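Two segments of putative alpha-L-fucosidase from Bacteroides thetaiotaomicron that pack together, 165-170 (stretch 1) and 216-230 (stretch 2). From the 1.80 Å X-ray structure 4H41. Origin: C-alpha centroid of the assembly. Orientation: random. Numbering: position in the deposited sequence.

Stretch 1 165-170: EISRAT
Stretch 2 (216-230) AVSVQQHEKEWNEIF

Glu 225 anchors the contact between a segment with no regular helix or strand (165-170), bent at Ser 167, and a helix that begins at Val 219 and runs through Phe 230 and beyond. Its side chain leaves the helix toward stretch 1 (chi1 m, chi2 t, chi3 10°), and the carboxylate meets the guanidinium of Arg 168 in a two-pronged salt bridge: Arg 168 NE donates to Glu 225 OE1 at 2.8 Å and Arg 168 NH2 to Glu 225 OE2 at 2.9 Å, both nearly linear, with OE1 near the guanidinium plane. Glu 225 OE1 also accepts from the backbone, Ala 169 N, at 2.8 Å and 174°, so one carboxylate fixes both a side chain and the main chain next to it. Here the backbones come nearest, Ala 169 CA to Glu 225 CA at 5.7 Å. Gln 221, one turn earlier (chi1 t, chi2 p), steadies the acceptor: its NE2 donates to Glu 225 OE2 at 2.9 Å.

The CA-to-CB bond of Arg 168 points away overall, but an m, m, m run with chi4 at -92° folds the chain back to the helix. Val 217 CG2 covers one face of the guanidinium, 3.6 Å from Arg 168 NH1, and Gln 221 CG lies 3.6 Å from Arg 168 NH2.

A second polar tie forms one residue along the helix. Trp 226 (chi1 m, chi2 93°) starts sideways, yet its indole reaches stretch 1, where NE1 donates to Ser 167 O at 3.0 Å and 160°; the carbonyl meets the ring at its edge. Water 1 donates to the same Ser 167 O at 2.9 Å and lies 2.8 Å from His 222 ND1, bridging this carbonyl to the preceding turn. The indole thus satisfies a buried carbonyl while offering carbon surface to its neighbors.

Apolar packing continues from there. Ile 166 (chi1 p, chi2 t) points toward the helix, with CG1 3.7 Å from Trp 226 CH2 and CD1 3.9 Å from Ile 229 CD1. Ile 229 (m, t), one turn after Glu 225, also points across; both isoleucines are buried, as their branched hydrocarbon suits.

Stretch 1 has phi/psi of -137/168 at Ile 166, -128/-25 at Ser 167, -130/174 at Arg 168 and -48/125 at Ala 169; Thr 170 OG1 donates to Arg 168 O at 2.7 Å. Ser 218 (chi1 p) caps the helix, its OG accepting from Gln 221 N at 2.9 Å. In all, 409 Å² is buried, summed over both sides.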

# COMPACT_ATOMS: atom_id res chain seq x y z
N GLU B 165 -2.39 2.95 -25.34
CA GLU B 165 -3.68 3.21 -24.69
C GLU B 165 -4.18 4.63 -24.87
O GLU B 165 -3.46 5.57 -24.56
CB GLU B 165 -3.60 2.96 -23.18
CG GLU B 165 -3.46 1.53 -22.75
CD GLU B 165 -3.26 1.44 -21.25
OE1 GLU B 165 -4.00 2.10 -20.48
OE2 GLU B 165 -2.31 0.73 -20.84
N ILE B 166 -5.46 4.77 -25.24
CA ILE B 166 -6.13 6.05 -25.35
C ILE B 166 -7.52 5.92 -24.74
O ILE B 166 -7.98 4.80 -24.50
CB ILE B 166 -6.22 6.53 -26.83
CG1 ILE B 166 -7.20 5.66 -27.69
CG2 ILE B 166 -4.84 6.61 -27.48
CD1 ILE B 166 -7.51 6.20 -29.08
N SER B 167 -8.20 7.05 -24.54
CA SER B 167 -9.61 7.08 -24.17
C SER B 167 -10.44 7.97 -25.07
O SER B 167 -11.66 7.81 -25.11
CB SER B 167 -9.79 7.54 -22.73
OG SER B 167 -9.38 8.88 -22.55
N ARG B 168 -9.83 8.98 -25.70
CA ARG B 168 -10.51 9.97 -26.52
C ARG B 168 -9.82 10.11 -27.87
O ARG B 168 -8.71 9.59 -28.05
CB ARG B 168 -10.44 11.33 -25.78
CG ARG B 168 -11.12 11.38 -24.41
CD ARG B 168 -12.62 11.24 -24.50
NE ARG B 168 -13.21 12.35 -25.23
CZ ARG B 168 -13.67 13.48 -24.70
NH1 ARG B 168 -13.59 13.69 -23.39
NH2 ARG B 168 -14.20 14.42 -25.48
N ALA B 169 -10.41 10.90 -28.77
CA ALA B 169 -9.77 11.27 -30.04
C ALA B 169 -8.34 11.74 -29.72
O ALA B 169 -8.15 12.53 -28.79
CB ALA B 169 -10.56 12.37 -30.73
N THR B 170 -7.34 11.13 -30.36
CA THR B 170 -5.92 11.36 -30.01
C THR B 170 -5.10 11.58 -31.27
O THR B 170 -5.25 10.84 -32.24
CB THR B 170 -5.42 10.13 -29.24
OG1 THR B 170 -6.04 10.08 -27.97
CG2 THR B 170 -3.90 10.12 -29.02
N ALA B 216 -16.69 14.29 -16.78
CA ALA B 216 -16.54 12.99 -17.41
C ALA B 216 -17.16 13.06 -18.80
O ALA B 216 -18.10 13.84 -19.04
CB ALA B 216 -17.25 11.94 -16.57
N VAL B 217 -16.63 12.27 -19.73
CA VAL B 217 -17.17 12.27 -21.08
C VAL B 217 -18.64 11.80 -21.08
O VAL B 217 -19.01 10.88 -20.34
CB VAL B 217 -16.29 11.40 -22.01
CG1 VAL B 217 -16.42 9.90 -21.72
CG2 VAL B 217 -16.60 11.69 -23.49
N SER B 218 -19.45 12.40 -21.94
CA SER B 218 -20.84 11.94 -22.09
C SER B 218 -20.84 10.68 -22.95
O SER B 218 -19.90 10.44 -23.72
CB SER B 218 -21.68 13.03 -22.76
OG SER B 218 -21.28 13.18 -24.11
N VAL B 219 -21.88 9.89 -22.84
CA VAL B 219 -22.03 8.70 -23.69
C VAL B 219 -22.04 9.13 -25.16
O VAL B 219 -21.43 8.47 -25.99
CB VAL B 219 -23.34 7.93 -23.36
CG1 VAL B 219 -23.62 6.87 -24.41
CG2 VAL B 219 -23.26 7.31 -22.00
N GLN B 220 -22.72 10.25 -25.47
CA GLN B 220 -22.85 10.76 -26.83
C GLN B 220 -21.51 11.15 -27.43
O GLN B 220 -21.23 10.80 -28.58
CB GLN B 220 -23.81 11.97 -26.87
CG GLN B 220 -25.25 11.62 -26.43
CD GLN B 220 -25.57 11.82 -24.94
OE1 GLN B 220 -24.76 11.54 -24.02
NE2 GLN B 220 -26.80 12.23 -24.64
N GLN B 221 -20.67 11.86 -26.67
CA GLN B 221 -19.34 12.28 -27.17
C GLN B 221 -18.40 11.09 -27.29
O GLN B 221 -17.63 11.00 -28.24
CB GLN B 221 -18.75 13.36 -26.27
CG GLN B 221 -17.52 14.07 -26.84
CD GLN B 221 -17.76 14.76 -28.16
OE1 GLN B 221 -18.86 15.25 -28.47
NE2 GLN B 221 -16.74 14.79 -29.00
N HIS B 222 -18.46 10.16 -26.35
CA HIS B 222 -17.67 8.93 -26.40
C HIS B 222 -18.02 8.16 -27.68
O HIS B 222 -17.14 7.77 -28.40
CB HIS B 222 -17.96 8.09 -25.16
CG HIS B 222 -17.35 6.72 -25.18
ND1 HIS B 222 -16.06 6.50 -24.73
CD2 HIS B 222 -17.90 5.54 -25.55
CE1 HIS B 222 -15.86 5.20 -24.85
NE2 HIS B 222 -16.94 4.58 -25.36
N GLU B 223 -19.33 8.03 -27.99
CA GLU B 223 -19.75 7.29 -29.19
C GLU B 223 -19.26 8.01 -30.45
O GLU B 223 -18.84 7.37 -31.42
CB GLU B 223 -21.27 7.13 -29.22
CG GLU B 223 -21.76 6.37 -30.44
CD GLU B 223 -23.25 6.13 -30.48
OE1 GLU B 223 -23.94 6.49 -29.50
OE2 GLU B 223 -23.75 5.65 -31.52
N LYS B 224 -19.36 9.31 -30.46
CA LYS B 224 -18.94 10.08 -31.63
C LYS B 224 -17.47 9.86 -31.93
O LYS B 224 -17.09 9.60 -33.08
CB LYS B 224 -19.22 11.56 -31.39
CG LYS B 224 -18.78 12.45 -32.56
CD LYS B 224 -19.01 13.91 -32.26
CE LYS B 224 -18.61 14.82 -33.43
NZ LYS B 224 -17.14 15.09 -33.49
N GLU B 225 -16.65 9.94 -30.92
CA GLU B 225 -15.22 9.81 -31.14
C GLU B 225 -14.81 8.37 -31.48
O GLU B 225 -14.00 8.17 -32.38
CB GLU B 225 -14.43 10.33 -29.93
CG GLU B 225 -14.63 11.83 -29.73
CD GLU B 225 -13.86 12.50 -28.61
OE1 GLU B 225 -12.96 11.85 -28.02
OE2 GLU B 225 -14.18 13.66 -28.26
N TRP B 226 -15.38 7.39 -30.80
CA TRP B 226 -15.02 6.01 -31.04
C TRP B 226 -15.62 5.49 -32.33
O TRP B 226 -15.03 4.62 -32.96
CB TRP B 226 -15.35 5.15 -29.83
CG TRP B 226 -14.28 5.32 -28.81
CD1 TRP B 226 -14.26 6.20 -27.77
CD2 TRP B 226 -12.98 4.73 -28.87
NE1 TRP B 226 -13.03 6.16 -27.16
CE2 TRP B 226 -12.22 5.27 -27.81
CE3 TRP B 226 -12.38 3.77 -29.71
CZ2 TRP B 226 -10.92 4.84 -27.52
CZ3 TRP B 226 -11.09 3.36 -29.44
CH2 TRP B 226 -10.36 3.91 -28.38
N ASN B 227 -16.71 6.09 -32.80
CA ASN B 227 -17.24 5.78 -34.14
C ASN B 227 -16.18 6.11 -35.18
O ASN B 227 -15.90 5.31 -36.09
CB ASN B 227 -18.52 6.57 -34.40
CG ASN B 227 -19.10 6.31 -35.73
OD1 ASN B 227 -19.47 5.17 -36.02
ND2 ASN B 227 -19.19 7.33 -36.57
N GLU B 228 -15.51 7.26 -35.02
CA GLU B 228 -14.44 7.65 -35.95
C GLU B 228 -13.22 6.75 -35.83
O GLU B 228 -12.61 6.40 -36.85
CB GLU B 228 -14.00 9.10 -35.68
CG GLU B 228 -15.06 10.12 -36.01
CD GLU B 228 -14.60 11.57 -36.01
OE1 GLU B 228 -13.68 11.89 -36.80
OE2 GLU B 228 -15.18 12.38 -35.26
N ILE B 229 -12.84 6.38 -34.62
CA ILE B 229 -11.67 5.54 -34.42
C ILE B 229 -11.93 4.17 -35.00
O ILE B 229 -11.12 3.71 -35.81
CB ILE B 229 -11.24 5.47 -32.93
CG1 ILE B 229 -10.72 6.84 -32.50
CG2 ILE B 229 -10.18 4.41 -32.71
CD1 ILE B 229 -10.83 7.07 -31.02
N PHE B 230 -13.06 3.54 -34.64
CA PHE B 230 -13.37 2.20 -35.16
C PHE B 230 -13.52 2.19 -36.68
O PHE B 230 -12.98 1.29 -37.30
CB PHE B 230 -14.57 1.60 -34.49
CG PHE B 230 -14.38 1.27 -33.02
CD1 PHE B 230 -13.15 0.86 -32.52
CD2 PHE B 230 -15.43 1.41 -32.14
CE1 PHE B 230 -13.00 0.56 -31.16
CE2 PHE B 230 -15.26 1.15 -30.79
CZ PHE B 230 -14.07 0.68 -30.32
O HOH W 1 -14.00 7.80 -23.42